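Local coordinates for protein LEOA (Escherichia coli, PDB 4AUR) that is a bacterial dynamin-family GTPase that probably binds and hydrolyses GTP, in a bacterium that makes the LT toxin, at residues A414-S417 against F422-V425; D294-F299 against Q547-N552; E26-M31 against I283-L288; L19-M24 against Q40-A45. All coordinates share one frame; numbering follows the deposited sequence.

Contact 1. Residues A414-S417 against F422-V425. With SO4 (sulfate ion), chain B.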
# COMPACT_ATOMS: atom_id res chain seq x y z
N ALA A 414 5.23 -8.24 7.76
CA ALA A 414 4.60 -7.14 7.03
C ALA A 414 3.08 -7.11 7.18
O ALA A 414 2.50 -6.04 7.16
CB ALA A 414 5.01 -7.20 5.57
N PHE A 415 2.46 -8.27 7.37
CA PHE A 415 1.00 -8.33 7.51
C PHE A 415 0.48 -8.47 8.94
O PHE A 415 -0.69 -8.77 9.13
CB PHE A 415 0.44 -9.52 6.74
CG PHE A 415 0.83 -9.56 5.30
CD1 PHE A 415 1.07 -8.38 4.57
CD2 PHE A 415 0.95 -10.77 4.65
CE1 PHE A 415 1.43 -8.44 3.24
CE2 PHE A 415 1.28 -10.83 3.32
CZ PHE A 415 1.51 -9.66 2.61
N ARG A 416 1.32 -8.30 9.95
CA ARG A 416 0.78 -8.42 11.30
C ARG A 416 -0.14 -7.26 11.66
O ARG A 416 -1.05 -7.44 12.46
CB ARG A 416 1.88 -8.58 12.33
CG ARG A 416 2.62 -9.91 12.20
CD ARG A 416 3.69 -10.07 13.26
NE ARG A 416 3.63 -11.43 13.73
CZ ARG A 416 2.94 -11.86 14.78
NH1 ARG A 416 2.24 -11.06 15.59
NH2 ARG A 416 2.96 -13.15 15.04
N SER A 417 0.05 -6.10 11.03
CA SER A 417 -0.81 -4.95 11.27
C SER A 417 -2.19 -5.14 10.72
O SER A 417 -3.06 -4.37 11.04
CB SER A 417 -0.25 -3.69 10.65
OG SER A 417 0.41 -4.05 9.48
N PHE A 422 -3.44 -12.95 10.38
CA PHE A 422 -1.98 -12.92 10.17
C PHE A 422 -1.19 -13.03 11.46
O PHE A 422 -0.12 -12.45 11.58
CB PHE A 422 -1.58 -11.62 9.47
CG PHE A 422 -2.41 -11.33 8.27
CD1 PHE A 422 -3.61 -10.67 8.39
CD2 PHE A 422 -2.02 -11.78 7.03
CE1 PHE A 422 -4.39 -10.44 7.29
CE2 PHE A 422 -2.80 -11.52 5.93
CZ PHE A 422 -3.99 -10.85 6.05
N LYS A 423 -1.68 -13.85 12.37
CA LYS A 423 -1.21 -13.91 13.73
C LYS A 423 -1.73 -15.24 14.27
O LYS A 423 -2.82 -15.68 13.91
CB LYS A 423 -1.80 -12.73 14.45
CG LYS A 423 -1.34 -12.49 15.87
CD LYS A 423 -2.37 -11.67 16.65
CE LYS A 423 -3.60 -12.50 17.06
NZ LYS A 423 -4.73 -11.64 17.49
N GLY A 424 -0.95 -15.94 15.08
CA GLY A 424 -1.41 -17.21 15.63
C GLY A 424 -1.10 -18.45 14.81
O GLY A 424 -0.36 -18.40 13.84
N VAL A 425 -1.70 -19.58 15.19
CA VAL A 425 -1.25 -20.86 14.66
C VAL A 425 -1.70 -21.13 13.24
O VAL A 425 -1.22 -22.06 12.64
CB VAL A 425 -1.64 -22.07 15.56
CG1 VAL A 425 -0.95 -21.96 16.90
CG2 VAL A 425 -3.15 -22.21 15.74
S SO4 B . 2.06 -15.34 16.82
O1 SO4 B . 1.59 -14.53 15.70
O2 SO4 B . 0.97 -15.27 17.82
O3 SO4 B . 3.38 -15.02 17.40
O4 SO4 B . 2.18 -16.65 16.19
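The connection between helix 368-408 and helix 430-447, in the dynamin-like helical domain, doubles back so that Phe415 meets Phe422, and Arg416 meets Lys423 beside a bound sulfate ion. The two sides of the bend differ. On the buried side, the phenylalanines form an oblique aromatic pair, with ring centroids 5.6 Å apart and planes at 68°. CB of Phe415 lies 3.4 Å from CD2 of Phe422, the root of one side chain against the ring of the other, while the far end of the Phe415 ring leads away to Leu296 of helix 275-343 and to Pro430 and Leu433. Phe422 also touches Ile428. Large apolar rings suit this buried side, where Phe415 packs among other apolar side chains.

The solvent side is polar. Arg416 leaves the backbone pointing away, yet its CG stands 3.8 Å from Phe422 O. Farther out, a bend at chi3 (138°) turns the guanidinium, one face of which lies under the same carbonyl, and NH1 passes 3.9 Å from CG of Lys423, whose chain runs at about a right angle to it. The sulfate, probably taken from the crystallisation liquor, sits at the guanidinium's edge; the modelled separation is too short to be trusted as a bond. Lys427 NZ is hydrogen-bonded to the anion as well, so basic groups gather round it. Gly424, with a positive phi that glycine adopts easily, offers its backbone N-H to sulfate O1 at 3.0 Å, nearly straight at 168°.

Contact 2. Residues D294-F299 against Q547-N552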
# COMPACT_ATOMS: atom_id res chain seq x y z
N ASP A 294 -1.56 -2.12 1.00
CA ASP A 294 -1.19 -1.76 -0.35
C ASP A 294 -0.22 -2.79 -0.88
O ASP A 294 -0.31 -3.20 -2.04
CB ASP A 294 -0.56 -0.39 -0.43
CG ASP A 294 -0.50 0.12 -1.83
OD1 ASP A 294 -1.51 0.07 -2.57
OD2 ASP A 294 0.58 0.58 -2.22
N GLU A 295 0.67 -3.24 -0.00
CA GLU A 295 1.57 -4.31 -0.32
C GLU A 295 0.74 -5.52 -0.65
O GLU A 295 0.88 -6.07 -1.72
CB GLU A 295 2.50 -4.59 0.84
CG GLU A 295 3.65 -3.60 0.97
CD GLU A 295 4.30 -3.68 2.35
OE1 GLU A 295 3.83 -4.51 3.15
OE2 GLU A 295 5.26 -2.92 2.65
N LEU A 296 -0.16 -5.93 0.24
CA LEU A 296 -0.95 -7.15 -0.00
C LEU A 296 -1.73 -7.08 -1.30
O LEU A 296 -1.80 -8.07 -2.00
CB LEU A 296 -1.91 -7.47 1.14
CG LEU A 296 -2.78 -8.68 0.95
CD1 LEU A 296 -1.91 -9.90 0.74
CD2 LEU A 296 -3.69 -8.94 2.11
N ASN A 297 -2.31 -5.93 -1.62
CA ASN A 297 -3.08 -5.79 -2.85
C ASN A 297 -2.19 -6.02 -4.06
O ASN A 297 -2.59 -6.67 -5.00
CB ASN A 297 -3.75 -4.39 -2.99
CG ASN A 297 -4.82 -4.09 -1.92
OD1 ASN A 297 -5.10 -2.93 -1.64
ND2 ASN A 297 -5.42 -5.11 -1.32
N THR A 298 -0.98 -5.45 -4.03
CA THR A 298 -0.03 -5.60 -5.10
C THR A 298 0.25 -7.07 -5.33
O THR A 298 0.39 -7.51 -6.46
CB THR A 298 1.33 -4.94 -4.78
OG1 THR A 298 1.16 -3.55 -4.54
CG2 THR A 298 2.29 -5.09 -5.95
N PHE A 299 0.33 -7.84 -4.26
CA PHE A 299 0.68 -9.23 -4.40
C PHE A 299 -0.48 -10.00 -4.94
O PHE A 299 -0.31 -10.82 -5.79
CB PHE A 299 1.11 -9.89 -3.08
CG PHE A 299 1.08 -11.39 -3.17
CD1 PHE A 299 1.97 -12.05 -4.01
CD2 PHE A 299 0.11 -12.11 -2.55
CE1 PHE A 299 1.92 -13.41 -4.17
CE2 PHE A 299 0.04 -13.47 -2.71
CZ PHE A 299 0.95 -14.13 -3.52
N GLN A 547 -7.26 -18.86 -2.73
CA GLN A 547 -8.52 -18.29 -2.33
C GLN A 547 -8.44 -17.64 -0.99
O GLN A 547 -9.05 -16.62 -0.76
CB GLN A 547 -9.63 -19.34 -2.29
CG GLN A 547 -11.01 -18.71 -2.41
CD GLN A 547 -11.22 -18.05 -3.77
OE1 GLN A 547 -11.73 -16.94 -3.85
NE2 GLN A 547 -10.82 -18.74 -4.83
N ALA A 548 -7.72 -18.25 -0.06
CA ALA A 548 -7.81 -17.80 1.31
C ALA A 548 -7.37 -16.34 1.46
O ALA A 548 -7.94 -15.61 2.30
CB ALA A 548 -7.01 -18.71 2.22
N ILE A 549 -6.38 -15.90 0.68
CA ILE A 549 -5.98 -14.49 0.75
C ILE A 549 -6.98 -13.61 0.05
O ILE A 549 -7.22 -12.50 0.50
CB ILE A 549 -4.60 -14.11 0.13
CG1 ILE A 549 -4.10 -15.16 -0.83
CG2 ILE A 549 -3.58 -13.76 1.20
CD1 ILE A 549 -3.02 -14.63 -1.75
N ARG A 550 -7.50 -14.08 -1.07
CA ARG A 550 -8.50 -13.32 -1.78
C ARG A 550 -9.68 -13.03 -0.88
O ARG A 550 -10.13 -11.89 -0.84
CB ARG A 550 -8.95 -14.05 -3.02
CG ARG A 550 -7.91 -14.12 -4.11
CD ARG A 550 -8.49 -14.95 -5.24
NE ARG A 550 -7.52 -15.44 -6.22
CZ ARG A 550 -7.79 -16.37 -7.15
NH1 ARG A 550 -9.01 -16.91 -7.23
NH2 ARG A 550 -6.85 -16.75 -8.01
N ASP A 551 -10.15 -14.02 -0.13
CA ASP A 551 -11.20 -13.81 0.86
C ASP A 551 -10.80 -12.69 1.82
O ASP A 551 -11.62 -11.84 2.17
CB ASP A 551 -11.46 -15.07 1.70
CG ASP A 551 -12.06 -16.24 0.89
OD1 ASP A 551 -12.30 -16.09 -0.34
OD2 ASP A 551 -12.26 -17.33 1.50
N ASN A 552 -9.55 -12.71 2.25
CA ASN A 552 -9.08 -11.77 3.26
C ASN A 552 -8.86 -10.40 2.70
O ASN A 552 -9.18 -9.40 3.33
CB ASN A 552 -7.78 -12.27 3.91
CG ASN A 552 -8.03 -13.13 5.12
OD1 ASN A 552 -8.39 -12.64 6.19
ND2 ASN A 552 -7.89 -14.44 4.96
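Leu296 is the first residue of 294-299 to meet the other helix, its CD1 coming to 4.2 Å from CG2 of Ile549. The leucine points toward the other helix, and it also meets the ring of Phe415, so one branched side chain serves two neighbours. Two residues on, Thr298 faces another way and packs on Phe406 of helix 368-408. Its OG1 donates to Asp294 O at 2.9 Å, a bond that returns the hydroxyl to its own helix; the backbone N of the same threonine reaches that oxygen from the opposite face of the carbonyl plane. In the bundle of long helices that makes up the dynamin-like helical domain, 294-299 belongs to helix 275-343 and 547-552 to helix 547-567. Phe299 follows, its CG anti to the backbone N (chi1 163°), which swings the ring across to Ile549. The methyl CD1 of that isoleucine arrives at the ring's edge, near its plane, 3.4 Å from Phe299 CE2. Ser403, Phe406, Leu407, Leu433 and Ile437 also touch this residue, a buried setting that suits phenylalanine. Beyond Ile549, the amide of Asn552 turns back along its own helix, ND2 donating to Ala548 O at 2.9 Å.

Contact 3. Residues E26-M31 against I283-L288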
# COMPACT_ATOMS: atom_id res chain seq x y z
N GLU A 26 -14.00 0.63 15.64
CA GLU A 26 -14.92 -0.40 15.16
C GLU A 26 -14.34 -1.18 13.97
O GLU A 26 -14.62 -2.37 13.83
CB GLU A 26 -16.25 0.22 14.74
CG GLU A 26 -17.10 0.78 15.87
CD GLU A 26 -18.45 1.29 15.39
OE1 GLU A 26 -18.55 1.83 14.26
OE2 GLU A 26 -19.44 1.15 16.17
N MSE A 27 -13.58 -0.52 13.11
CA MSE A 27 -13.04 -1.16 11.92
C MSE A 27 -11.86 -2.02 12.28
O MSE A 27 -11.77 -3.13 11.78
CB MSE A 27 -12.65 -0.15 10.88
CG MSE A 27 -13.88 0.57 10.39
SE MSE A 27 -15.03 -0.57 9.28
CE MSE A 27 -16.27 -1.33 10.62
N LEU A 28 -10.97 -1.55 13.14
CA LEU A 28 -9.90 -2.41 13.66
C LEU A 28 -10.50 -3.66 14.31
O LEU A 28 -10.06 -4.78 14.06
CB LEU A 28 -9.05 -1.68 14.70
CG LEU A 28 -8.31 -0.44 14.22
CD1 LEU A 28 -7.50 0.16 15.33
CD2 LEU A 28 -7.39 -0.73 13.05
N GLY A 29 -11.51 -3.48 15.14
CA GLY A 29 -12.17 -4.61 15.76
C GLY A 29 -12.60 -5.56 14.66
O GLY A 29 -12.45 -6.77 14.78
N GLU A 30 -13.09 -5.00 13.58
CA GLU A 30 -13.57 -5.81 12.49
C GLU A 30 -12.47 -6.63 11.82
O GLU A 30 -12.77 -7.67 11.26
CB GLU A 30 -14.29 -4.94 11.49
CG GLU A 30 -15.09 -5.70 10.45
CD GLU A 30 -16.32 -6.38 11.00
OE1 GLU A 30 -17.08 -5.73 11.77
OE2 GLU A 30 -16.53 -7.56 10.63
N MSE A 31 -11.22 -6.20 11.89
CA MSE A 31 -10.11 -6.96 11.32
C MSE A 31 -9.38 -7.70 12.42
O MSE A 31 -8.24 -8.12 12.27
CB MSE A 31 -9.26 -6.08 10.39
CG MSE A 31 -8.72 -4.82 11.03
SE MSE A 31 -8.08 -3.48 9.72
CE MSE A 31 -6.33 -4.34 9.59
N ILE A 283 -4.43 6.07 15.07
CA ILE A 283 -4.05 6.61 13.77
C ILE A 283 -2.76 5.96 13.31
O ILE A 283 -2.59 5.72 12.13
CB ILE A 283 -3.93 8.13 13.81
CG1 ILE A 283 -5.30 8.75 14.05
CG2 ILE A 283 -3.38 8.68 12.51
CD1 ILE A 283 -5.28 10.26 14.10
N GLN A 284 -1.87 5.64 14.22
CA GLN A 284 -0.68 4.89 13.83
C GLN A 284 -0.98 3.50 13.25
O GLN A 284 -0.33 3.08 12.34
CB GLN A 284 0.28 4.71 15.01
CG GLN A 284 1.28 5.83 15.21
CD GLN A 284 2.25 5.49 16.35
OE1 GLN A 284 2.78 4.35 16.43
NE2 GLN A 284 2.48 6.46 17.25
N ARG A 285 -1.94 2.80 13.80
CA ARG A 285 -2.18 1.43 13.40
C ARG A 285 -2.90 1.45 12.08
O ARG A 285 -2.81 0.50 11.33
CB ARG A 285 -2.98 0.71 14.49
CG ARG A 285 -3.23 -0.78 14.27
CD ARG A 285 -1.97 -1.64 14.28
NE ARG A 285 -2.29 -3.03 13.91
CZ ARG A 285 -2.52 -4.03 14.77
NH1 ARG A 285 -2.47 -3.85 16.08
NH2 ARG A 285 -2.81 -5.26 14.31
N VAL A 286 -3.60 2.53 11.78
CA VAL A 286 -4.42 2.60 10.60
C VAL A 286 -3.55 2.97 9.43
O VAL A 286 -3.73 2.48 8.33
CB VAL A 286 -5.48 3.70 10.74
CG1 VAL A 286 -6.27 3.85 9.45
CG2 VAL A 286 -6.41 3.42 11.90
N THR A 287 -2.66 3.92 9.68
CA THR A 287 -1.71 4.40 8.72
C THR A 287 -0.84 3.25 8.30
O THR A 287 -0.63 3.03 7.12
CB THR A 287 -0.87 5.52 9.34
OG1 THR A 287 -1.69 6.69 9.44
CG2 THR A 287 0.37 5.83 8.49
N LEU A 288 -0.39 2.50 9.29
CA LEU A 288 0.36 1.27 9.09
C LEU A 288 -0.48 0.20 8.39
O LEU A 288 -0.01 -0.50 7.50
CB LEU A 288 0.84 0.73 10.44
CG LEU A 288 1.91 -0.38 10.40
CD1 LEU A 288 3.24 0.18 9.91
CD2 LEU A 288 2.10 -1.04 11.76
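Leu28 and Val286 are brought together by their first torsions: Leu28 holds CG anti to its carbonyl carbon (chi1 -61°), and Val286 sends CG2 the same way, with CG1 opposite the backbone N. Arg285 takes the other choice, with CG opposite the backbone N (chi1 -176°), and its chain sets out toward helix 3-30. This is helix-on-helix packing, in which the last turn of helix 3-30 leans on helix 275-343 of the dynamin-like helical domain. A single branch of Leu28 does the touching: CD2 lies 4.3 Å from CG of Arg285 and 4.4 Å from CG2 of Val286, both modest van der Waals approaches. Leucine suits this buried place because it is apolar and long enough for one methyl to meet both neighbours. Arginine suits its partly exposed position because its methylenes can pack while the charged end moves on: a bend at chi2 (65°) turns the chain from Leu28, and NE bonds to Ser417 O in the loop after helix 368-408. Ile33, just past the helix end, touches both Leu28 and Arg285. Met31, modelled as selenomethionine, is the first residue to leave helical geometry, and its N still donates to Leu28 O at 2.8 Å.

Contact 4. Residues L19-M24 against Q40-A45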
# COMPACT_ATOMS: atom_id res chain seq x y z
N LEU A 19 -15.53 10.96 17.84
CA LEU A 19 -16.49 10.05 17.22
C LEU A 19 -15.85 9.33 16.02
O LEU A 19 -16.10 8.16 15.80
CB LEU A 19 -17.78 10.76 16.83
CG LEU A 19 -18.69 11.24 17.98
CD1 LEU A 19 -19.75 12.21 17.47
CD2 LEU A 19 -19.38 10.11 18.70
N GLN A 20 -15.02 10.02 15.25
CA GLN A 20 -14.33 9.39 14.13
C GLN A 20 -13.34 8.37 14.64
O GLN A 20 -13.12 7.34 14.04
CB GLN A 20 -13.58 10.42 13.31
CG GLN A 20 -14.48 11.41 12.57
CD GLN A 20 -13.78 12.73 12.36
OE1 GLN A 20 -12.55 12.83 12.46
NE2 GLN A 20 -14.56 13.76 12.07
N LEU A 21 -12.73 8.69 15.77
CA LEU A 21 -11.86 7.74 16.45
C LEU A 21 -12.62 6.49 16.78
O LEU A 21 -12.17 5.40 16.47
CB LEU A 21 -11.27 8.36 17.71
CG LEU A 21 -10.13 7.58 18.34
CD1 LEU A 21 -9.07 7.33 17.28
CD2 LEU A 21 -9.55 8.32 19.53
N ARG A 22 -13.78 6.63 17.38
CA ARG A 22 -14.67 5.49 17.66
C ARG A 22 -14.97 4.67 16.43
O ARG A 22 -14.99 3.46 16.50
CB ARG A 22 -15.97 5.98 18.29
CG ARG A 22 -16.40 5.12 19.47
CD ARG A 22 -17.43 5.82 20.33
NE ARG A 22 -18.64 6.13 19.58
CZ ARG A 22 -19.74 6.64 20.11
NH1 ARG A 22 -19.81 6.92 21.40
NH2 ARG A 22 -20.77 6.89 19.33
N GLY A 23 -15.18 5.33 15.31
CA GLY A 23 -15.45 4.66 14.05
C GLY A 23 -14.24 3.90 13.58
O GLY A 23 -14.35 2.84 12.99
N MSE A 24 -13.06 4.44 13.85
CA MSE A 24 -11.84 3.83 13.38
C MSE A 24 -11.63 2.61 14.20
O MSE A 24 -11.16 1.61 13.68
CB MSE A 24 -10.67 4.80 13.49
CG MSE A 24 -10.72 5.83 12.38
SE MSE A 24 -9.04 6.88 12.44
CE MSE A 24 -9.69 8.67 12.91
N GLN A 40 -15.58 2.18 24.83
CA GLN A 40 -16.25 2.77 25.98
C GLN A 40 -15.39 3.87 26.62
O GLN A 40 -15.92 4.84 27.15
CB GLN A 40 -16.65 1.70 26.98
CG GLN A 40 -17.90 2.08 27.75
CD GLN A 40 -19.19 1.80 26.98
OE1 GLN A 40 -19.35 0.73 26.37
NE2 GLN A 40 -20.13 2.77 27.02
N LYS A 41 -14.06 3.74 26.55
CA LYS A 41 -13.18 4.79 27.08
C LYS A 41 -13.42 6.06 26.31
O LYS A 41 -13.60 7.12 26.90
CB LYS A 41 -11.72 4.41 26.97
CG LYS A 41 -11.31 3.19 27.78
CD LYS A 41 -10.85 3.55 29.18
CE LYS A 41 -10.51 2.30 29.98
NZ LYS A 41 -11.71 1.75 30.67
N VAL A 42 -13.46 5.95 24.98
CA VAL A 42 -13.68 7.12 24.11
C VAL A 42 -15.03 7.82 24.35
O VAL A 42 -15.08 9.04 24.46
CB VAL A 42 -13.52 6.74 22.63
CG1 VAL A 42 -14.11 7.80 21.71
CG2 VAL A 42 -12.05 6.52 22.32
N THR A 43 -16.11 7.06 24.41
CA THR A 43 -17.42 7.61 24.80
C THR A 43 -17.36 8.41 26.12
O THR A 43 -17.82 9.55 26.16
CB THR A 43 -18.46 6.49 24.97
OG1 THR A 43 -18.57 5.77 23.75
CG2 THR A 43 -19.82 7.06 25.33
N SER A 44 -16.79 7.83 27.17
CA SER A 44 -16.56 8.55 28.44
C SER A 44 -15.85 9.90 28.25
O SER A 44 -16.26 10.92 28.82
CB SER A 44 -15.76 7.71 29.43
OG SER A 44 -16.47 6.55 29.87
N ALA A 45 -14.78 9.91 27.47
CA ALA A 45 -14.05 11.16 27.27
C ALA A 45 -14.90 12.18 26.54
O ALA A 45 -14.75 13.37 26.76
CB ALA A 45 -12.74 10.91 26.53
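Arg22 and Leu21 of helix 3-30 divide the work of meeting Val42 and Thr43 of helix 38-51. The two helices form an antiparallel helical hairpin, their local axes 9.7 Å apart at 174°. Leu21 carries CG opposite the backbone N, which extends the side chain toward the neighbouring helix and sets CD2 4.2 Å from CG2 of Val42. The same leucine rests on Lys279 and Val282, and Val42 on Met275, so the apolar side of the hairpin is seated on helix 275-343. Valine fits because its two methyls diverge: CG2 serves Leu21, while CG1 is 4.1 Å from CD of Arg22. The arginine starts from a first torsion off the staggered positions (chi1 -136°); its methylenes cross Val42 at an angle before a bend at chi3 (61°) carries the guanidinium over to Thr43. There NH1 donates to OG1 of Thr43 at 2.9 Å, not quite straight, with the oxygen somewhat out of the guanidinium plane. Against one face of the same group lies Leu19 CD2, 3.6 Å above the plane and nearer its margin than its centre. Thr43 holds OG1 opposite its carbonyl carbon, from where it also bonds to Leu39 O one turn earlier. Giving its proton to that carbonyl probably fixes the hydroxyl as acceptor for Arg22, a charged-to-neutral bond and not a salt bridge.

How the contacts relate
From the N terminus, contact 4 closes first, folding helix 38-51 back on helix 3-30 around a short turn. Contact 3 starts within the loop that contact 4 closes, and the two cross: the end of helix 3-30 reaches ahead to helix 275-343, closing a long loop that holds the sheet of the probable GTP-binding domain, with its likely P-loop. Contact 2 begins farther along helix 275-343 and closes a second long loop with helix 547-567. Nested in it, contact 1 closes a loop of four residues between helices 368-408 and 430-447, touching contact 2 through Phe415 and Leu296 and contact 3 through Ser417 and Arg285. Helix 275-343 is the shared support for N-terminal, C-terminal and connecting segments.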